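Side-chain contacts in cytochrome P450 (Bacillus megaterium, PDB 5L92), which binds heme and the steroid corticosterone and probably acts as a monooxygenase that oxidises steroids: residues F198-I201 against I202-R206; E230-V233 against G234-L238. All blocks are in the same frame, centred on the assembly; numbering follows the deposited sequence.

Contact 1: F198-I201 against I202-R206; sequences FYRI and IEEKR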
ATOM      1  N   PHE A 198     -15.178  15.049   1.855  1.00 31.36           N
ATOM      2  CA  PHE A 198     -15.094  14.747   3.276  1.00 32.33           C
ATOM      3  C   PHE A 198     -15.490  15.923   4.172  1.00 32.51           C
ATOM      4  O   PHE A 198     -15.866  15.702   5.323  1.00 33.10           O
ATOM      5  CB  PHE A 198     -13.690  14.239   3.625  1.00 32.29           C
ATOM      6  CG  PHE A 198     -13.541  12.748   3.419  1.00 32.19           C
ATOM      7  CD1 PHE A 198     -14.124  11.859   4.306  1.00 32.54           C
ATOM      8  CD2 PHE A 198     -12.874  12.253   2.316  1.00 31.40           C
ATOM      9  CE1 PHE A 198     -14.037  10.488   4.120  1.00 33.26           C
ATOM     10  CE2 PHE A 198     -12.750  10.891   2.112  1.00 32.93           C
ATOM     11  CZ  PHE A 198     -13.336   9.994   3.003  1.00 34.02           C
ATOM     12  N   TYR A 199     -15.411  17.162   3.699  1.00 31.28           N
ATOM     13  CA  TYR A 199     -15.974  18.239   4.509  1.00 33.63           C
ATOM     14  C   TYR A 199     -17.473  18.074   4.666  1.00 36.26           C
ATOM     15  O   TYR A 199     -18.015  18.319   5.746  1.00 37.89           O
ATOM     16  CB  TYR A 199     -15.646  19.600   3.907  1.00 31.93           C
ATOM     17  CG  TYR A 199     -14.268  20.061   4.313  1.00 30.15           C
ATOM     18  CD1 TYR A 199     -13.991  20.328   5.642  1.00 30.92           C
ATOM     19  CD2 TYR A 199     -13.248  20.213   3.390  1.00 30.65           C
ATOM     20  CE1 TYR A 199     -12.768  20.747   6.041  1.00 32.30           C
ATOM     21  CE2 TYR A 199     -12.000  20.652   3.786  1.00 31.73           C
ATOM     22  CZ  TYR A 199     -11.771  20.917   5.120  1.00 31.77           C
ATOM     23  OH  TYR A 199     -10.544  21.328   5.586  1.00 32.53           O
ATOM     24  N   ARG A 200     -18.157  17.630   3.610  1.00 34.99           N
ATOM     25  CA  ARG A 200     -19.580  17.327   3.738  1.00 36.87           C
ATOM     26  C   ARG A 200     -19.809  16.191   4.733  1.00 37.25           C
ATOM     27  O   ARG A 200     -20.591  16.329   5.675  1.00 37.96           O
ATOM     28  CB  ARG A 200     -20.172  17.001   2.370  1.00 36.27           C
ATOM     29  CG  ARG A 200     -21.677  16.768   2.376  1.00 39.45           C
ATOM     30  CD  ARG A 200     -22.227  16.614   0.979  1.00 41.78           C
ATOM     31  NE  ARG A 200     -21.504  15.651   0.165  1.00 50.25           N
ATOM     32  CZ  ARG A 200     -21.618  14.331   0.268  1.00 53.75           C
ATOM     33  NH1 ARG A 200     -22.425  13.770   1.177  1.00 52.76           N
ATOM     34  NH2 ARG A 200     -20.908  13.562  -0.545  1.00 52.13           N
ATOM     35  N   ILE A 201     -19.106  15.091   4.600  1.00 34.88           N
ATOM     36  CA  ILE A 201     -19.234  14.010   5.546  1.00 34.30           C
ATOM     37  C   ILE A 201     -19.092  14.491   6.999  1.00 36.83           C
ATOM     38  O   ILE A 201     -19.825  14.110   7.869  1.00 38.52           O
ATOM     39  CB  ILE A 201     -18.178  12.926   5.294  1.00 34.27           C
ATOM     40  CG1 ILE A 201     -18.301  12.356   3.908  1.00 33.73           C
ATOM     41  CG2 ILE A 201     -18.292  11.839   6.316  1.00 32.53           C
ATOM     42  CD1 ILE A 201     -19.598  11.704   3.646  1.00 35.04           C
ATOM     43  N   ILE A 202     -18.115  15.324   7.237  1.00 36.42           N
ATOM     44  CA  ILE A 202     -17.848  15.855   8.556  1.00 39.35           C
ATOM     45  C   ILE A 202     -19.078  16.613   9.099  1.00 42.25           C
ATOM     46  O   ILE A 202     -19.483  16.423  10.220  1.00 44.06           O
ATOM     47  CB  ILE A 202     -16.540  16.664   8.538  1.00 38.26           C
ATOM     48  CG1 ILE A 202     -15.364  15.752   8.266  1.00 39.86           C
ATOM     49  CG2 ILE A 202     -16.277  17.398   9.820  1.00 46.16           C
ATOM     50  CD1 ILE A 202     -14.087  16.493   7.972  1.00 40.18           C
ATOM     51  N   GLU A 203     -19.644  17.467   8.270  1.00 43.58           N
ATOM     52  CA  GLU A 203     -20.830  18.221   8.620  1.00 47.41           C
ATOM     53  C   GLU A 203     -21.926  17.246   9.001  1.00 45.53           C
ATOM     54  O   GLU A 203     -22.545  17.393  10.018  1.00 46.03           O
ATOM     55  CB  GLU A 203     -21.324  19.059   7.449  1.00 50.08           C
ATOM     56  CG  GLU A 203     -20.656  20.399   7.246  1.00 62.48           C
ATOM     57  CD  GLU A 203     -20.711  20.912   5.794  1.00 84.21           C
ATOM     58  OE1 GLU A 203     -21.760  20.821   5.104  1.00 74.54           O
ATOM     59  OE2 GLU A 203     -19.669  21.411   5.325  1.00 83.05           O
ATOM     60  N   GLU A 204     -22.146  16.246   8.166  1.00 43.22           N
ATOM     61  CA  GLU A 204     -23.192  15.264   8.434  1.00 45.37           C
ATOM     62  C   GLU A 204     -22.977  14.560   9.772  1.00 48.96           C
ATOM     63  O   GLU A 204     -23.948  14.257  10.479  1.00 52.05           O
ATOM     64  CB  GLU A 204     -23.265  14.236   7.312  1.00 41.44           C
ATOM     65  CG  GLU A 204     -23.607  14.782   5.966  1.00 40.27           C
ATOM     66  CD  GLU A 204     -23.582  13.721   4.875  1.00 40.25           C
ATOM     67  OE1 GLU A 204     -23.083  12.588   5.109  1.00 42.44           O
ATOM     68  OE2 GLU A 204     -24.064  14.015   3.771  1.00 41.46           O
ATOM     69  N   LYS A 205     -21.733  14.263  10.124  1.00 46.48           N
ATOM     70  CA  LYS A 205     -21.435  13.547  11.353  1.00 48.70           C
ATOM     71  C   LYS A 205     -21.449  14.384  12.612  1.00 50.61           C
ATOM     72  O   LYS A 205     -21.600  13.867  13.689  1.00 51.20           O
ATOM     73  CB  LYS A 205     -20.135  12.767  11.236  1.00 45.91           C
ATOM     74  CG  LYS A 205     -20.156  11.769  10.111  1.00 44.36           C
ATOM     75  CD  LYS A 205     -19.433  10.489  10.379  1.00 43.49           C
ATOM     76  CE  LYS A 205     -19.693   9.492   9.270  1.00 39.37           C
ATOM     77  NZ  LYS A 205     -20.569   8.423   9.746  1.00 39.35           N
ATOM     78  N   ARG A 206     -21.294  15.678  12.485  1.00 51.50           N
ATOM     79  CA  ARG A 206     -21.388  16.551  13.651  1.00 52.54           C
ATOM     80  C   ARG A 206     -22.812  16.514  14.174  1.00 52.59           C
ATOM     81  O   ARG A 206     -23.059  16.714  15.330  1.00 54.39           O
ATOM     82  CB  ARG A 206     -21.037  17.969  13.294  1.00 50.59           C
ATOM     83  CG  ARG A 206     -19.580  18.208  13.281  1.00 52.12           C
ATOM     84  CD  ARG A 206     -19.236  19.603  13.670  1.00 55.75           C
ATOM     85  NE  ARG A 206     -17.891  19.578  14.134  1.00 54.89           N
ATOM     86  CZ  ARG A 206     -16.869  19.874  13.377  1.00 59.51           C
ATOM     87  NH1 ARG A 206     -17.075  20.275  12.136  1.00 63.35           N
ATOM     88  NH2 ARG A 206     -15.659  19.811  13.888  1.00 55.27           N
TER

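Contact 2: E230-V233 against G234-L238; sequences EEIV and GFSIL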
ATOM      1  N   GLU A 230      -9.452  20.158   8.962  1.00 38.45           N
ATOM      2  CA  GLU A 230      -8.611  19.782   7.834  1.00 38.54           C
ATOM      3  C   GLU A 230      -7.825  18.516   8.153  1.00 37.45           C
ATOM      4  O   GLU A 230      -7.571  17.690   7.267  1.00 35.75           O
ATOM      5  CB  GLU A 230      -7.658  20.934   7.471  1.00 38.14           C
ATOM      6  CG  GLU A 230      -6.851  20.737   6.168  1.00 41.85           C
ATOM      7  CD  GLU A 230      -5.815  21.817   5.923  1.00 41.50           C
ATOM      8  OE1 GLU A 230      -5.312  22.409   6.899  1.00 44.79           O
ATOM      9  OE2 GLU A 230      -5.497  22.072   4.752  1.00 42.73           O
ATOM     10  N   GLU A 231      -7.413  18.358   9.412  1.00 37.91           N
ATOM     11  CA  GLU A 231      -6.620  17.189   9.787  1.00 37.96           C
ATOM     12  C   GLU A 231      -7.472  15.924   9.766  1.00 35.99           C
ATOM     13  O   GLU A 231      -7.017  14.866   9.305  1.00 34.37           O
ATOM     14  CB  GLU A 231      -5.979  17.422  11.149  1.00 40.71           C
ATOM     15  CG  GLU A 231      -4.684  18.233  11.039  1.00 40.72           C
ATOM     16  CD  GLU A 231      -4.145  18.767  12.373  1.00 46.31           C
ATOM     17  OE1 GLU A 231      -4.742  18.481  13.428  1.00 50.19           O
ATOM     18  OE2 GLU A 231      -3.118  19.478  12.359  1.00 45.72           O
ATOM     19  N   ILE A 232      -8.733  16.031  10.186  1.00 36.03           N
ATOM     20  CA  ILE A 232      -9.628  14.889  10.100  1.00 35.64           C
ATOM     21  C   ILE A 232      -9.888  14.528   8.642  1.00 34.63           C
ATOM     22  O   ILE A 232      -9.876  13.346   8.267  1.00 34.18           O
ATOM     23  CB  ILE A 232     -10.935  15.175  10.869  1.00 35.60           C
ATOM     24  CG1 ILE A 232     -10.600  15.525  12.318  1.00 36.59           C
ATOM     25  CG2 ILE A 232     -11.904  13.958  10.776  1.00 35.65           C
ATOM     26  CD1 ILE A 232     -11.789  15.746  13.175  1.00 42.36           C
ATOM     27  N   VAL A 233     -10.116  15.534   7.796  1.00 34.16           N
ATOM     28  CA  VAL A 233     -10.279  15.285   6.365  1.00 34.00           C
ATOM     29  C   VAL A 233      -9.036  14.605   5.795  1.00 34.23           C
ATOM     30  O   VAL A 233      -9.138  13.628   5.052  1.00 32.77           O
ATOM     31  CB  VAL A 233     -10.609  16.595   5.627  1.00 34.54           C
ATOM     32  CG1 VAL A 233     -10.446  16.458   4.110  1.00 32.57           C
ATOM     33  CG2 VAL A 233     -12.048  16.986   5.929  1.00 33.13           C
ATOM     34  N   GLY A 234      -7.852  15.117   6.133  1.00 34.13           N
ATOM     35  CA  GLY A 234      -6.622  14.557   5.586  1.00 35.24           C
ATOM     36  C   GLY A 234      -6.430  13.089   5.961  1.00 34.41           C
ATOM     37  O   GLY A 234      -6.075  12.261   5.119  1.00 32.38           O
ATOM     38  N   PHE A 235      -6.669  12.749   7.228  1.00 33.28           N
ATOM     39  CA  PHE A 235      -6.533  11.367   7.669  1.00 34.04           C
ATOM     40  C   PHE A 235      -7.590  10.484   7.016  1.00 32.30           C
ATOM     41  O   PHE A 235      -7.286   9.378   6.545  1.00 31.02           O
ATOM     42  CB  PHE A 235      -6.608  11.316   9.200  1.00 36.27           C
ATOM     43  CG  PHE A 235      -6.547   9.921   9.769  1.00 33.90           C
ATOM     44  CD1 PHE A 235      -5.326   9.279   9.964  1.00 34.63           C
ATOM     45  CD2 PHE A 235      -7.714   9.270  10.125  1.00 33.36           C
ATOM     46  CE1 PHE A 235      -5.276   7.981  10.488  1.00 35.16           C
ATOM     47  CE2 PHE A 235      -7.678   7.979  10.650  1.00 34.37           C
ATOM     48  CZ  PHE A 235      -6.464   7.337  10.838  1.00 35.02           C
ATOM     49  N   SER A 236      -8.819  10.982   6.916  1.00 32.75           N
ATOM     50  CA  SER A 236      -9.870  10.221   6.258  1.00 32.71           C
ATOM     51  C   SER A 236      -9.504   9.917   4.812  1.00 31.16           C
ATOM     52  O   SER A 236      -9.696   8.785   4.341  1.00 30.06           O
ATOM     53  CB  SER A 236     -11.184  10.984   6.359  1.00 33.29           C
ATOM     54  OG  SER A 236     -11.523  11.113   7.726  1.00 33.76           O
ATOM     55  N   ILE A 237      -8.923  10.895   4.111  1.00 30.78           N
ATOM     56  CA  ILE A 237      -8.524  10.672   2.719  1.00 31.65           C
ATOM     57  C   ILE A 237      -7.405   9.642   2.639  1.00 29.65           C
ATOM     58  O   ILE A 237      -7.434   8.744   1.793  1.00 28.37           O
ATOM     59  CB  ILE A 237      -8.127  12.009   2.051  1.00 30.87           C
ATOM     60  CG1 ILE A 237      -9.393  12.856   1.748  1.00 31.42           C
ATOM     61  CG2 ILE A 237      -7.349  11.774   0.760  1.00 30.63           C
ATOM     62  CD1 ILE A 237      -9.103  14.326   1.523  1.00 31.36           C
ATOM     63  N   LEU A 238      -6.407   9.760   3.508  1.00 30.27           N
ATOM     64  CA  LEU A 238      -5.316   8.793   3.523  1.00 29.92           C
ATOM     65  C   LEU A 238      -5.853   7.381   3.672  1.00 29.62           C
ATOM     66  O   LEU A 238      -5.452   6.478   2.931  1.00 28.39           O
ATOM     67  CB  LEU A 238      -4.363   9.127   4.660  1.00 29.62           C
ATOM     68  CG  LEU A 238      -3.156   8.213   4.923  1.00 29.38           C
ATOM     69  CD1 LEU A 238      -2.232   8.097   3.688  1.00 30.81           C
ATOM     70  CD2 LEU A 238      -2.420   8.769   6.119  1.00 29.71           C
TER

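Contact 1: F198-I201 against I202-R206
Residues 198-201 and 202-206 meet within a single helix, through side chains and backbone groups three to four positions apart, near the end of helix 177-207 on the periphery of the P450 fold. Four backbone bonds hold the turns together, each from an N to the O four residues earlier; that of Glu204 N to Arg200 O is the shortest, at 2.9 Å. On the exposed side, Arg200 and Glu204 run alongside each other and form a salt bridge, NH1 to OE2 3.1 Å. The carboxylate oxygen arrives at the edge of the guanidinium, in its plane; the planes of the two groups stand 62° apart, and with an N-H...O angle of only 135° the hydrogen bond within the salt bridge is weak. A bend at chi3 (50°) in an otherwise extended Arg200 lets NH1 approach Glu204. Ile201 lies beside Lys205, CG2 to CE 4.0 Å, in an aliphatic contact, while the Lys205 ammonium goes on to Asp212 in a salt bridge. Towards the protein interior CG1 of Ile202 lies 3.0 Å from Phe198 O, and its CD1 comes obliquely to the ring of the partly exposed Tyr199, 4.5 Å from Tyr199 CD1. Ile202 and Phe198 also touch helix 229-245. An i to i+4 ion pair outside and apolar residues inside mark an amphipathic helix, here the G helix of the P450 fold, packed on the long central helix 229-245.

Contact 2: E230-V233 against G234-L238
Ser236 folds its hydroxyl back onto the carbonyl of Ile232, one turn earlier: OG donates to Ile232 O at 2.8 Å. With OG set beside its own backbone N (chi1 -62°), the group lies over the preceding turn rather than pointing off the helix. Ile232 O thus takes two donors, Ser236 N at 2.9 Å and Ser236 OG, and they reach it from opposite faces of the carbonyl plane. The amide is tilted 23° from that plane, whereas the hydroxyl stands above it, 36° out. This buried hydroxyl is thereby given a partner inside its own helix. An alanine here would take the hydroxyl away and would probably leave Ile232 O held by the amide of residue 236 alone among the residues of its own helix. Round the helix, Val233 and Ile237 lie side by side and point the same way, CG1 of the valine meeting CD1 of the isoleucine at 3.6 Å. Ile237 also brings its CG1 to 3.4 Å from Val233 O, the acceptor of its own N. Phe235 behaves differently: its CB is 3.6 Å from Glu231 O, but its ring leads off to Leu217 and Val99. Gly234 N completes the regular backbone pattern with a bond to Glu230 O of 2.8 Å. All of this lies in the first part of helix 229-245, the long central helix of the P450 fold, with Ile232, Phe235 and Ser236 against helix 213-222 and Val233, Ser236 and Ile237 against helix 177-207.

How the contacts relate
Both contacts are turns of regular helix, in series along the chain, with centres about 12 Å apart, and they meet at a shared helix-helix interface. Phe198 makes much of the junction: its CD2 lies 3.6 Å from Ile237 CG1 and its CE1 3.7 Å from Ser236 CB, while Ile202 packs on Val233 and Tyr199 on Glu230. Contact 1 is only partly buried and keeps its charged side chains on the outside; contact 2 is mostly buried, with apolar groups and one hydroxyl towards the core and Glu230 and Glu231 at its partly exposed start. Helix 213-222 borders both. Contact 2 lies nearer the active site, since Leu238 touches both heme and corticosterone, whereas contact 1 is away from the annotated sites.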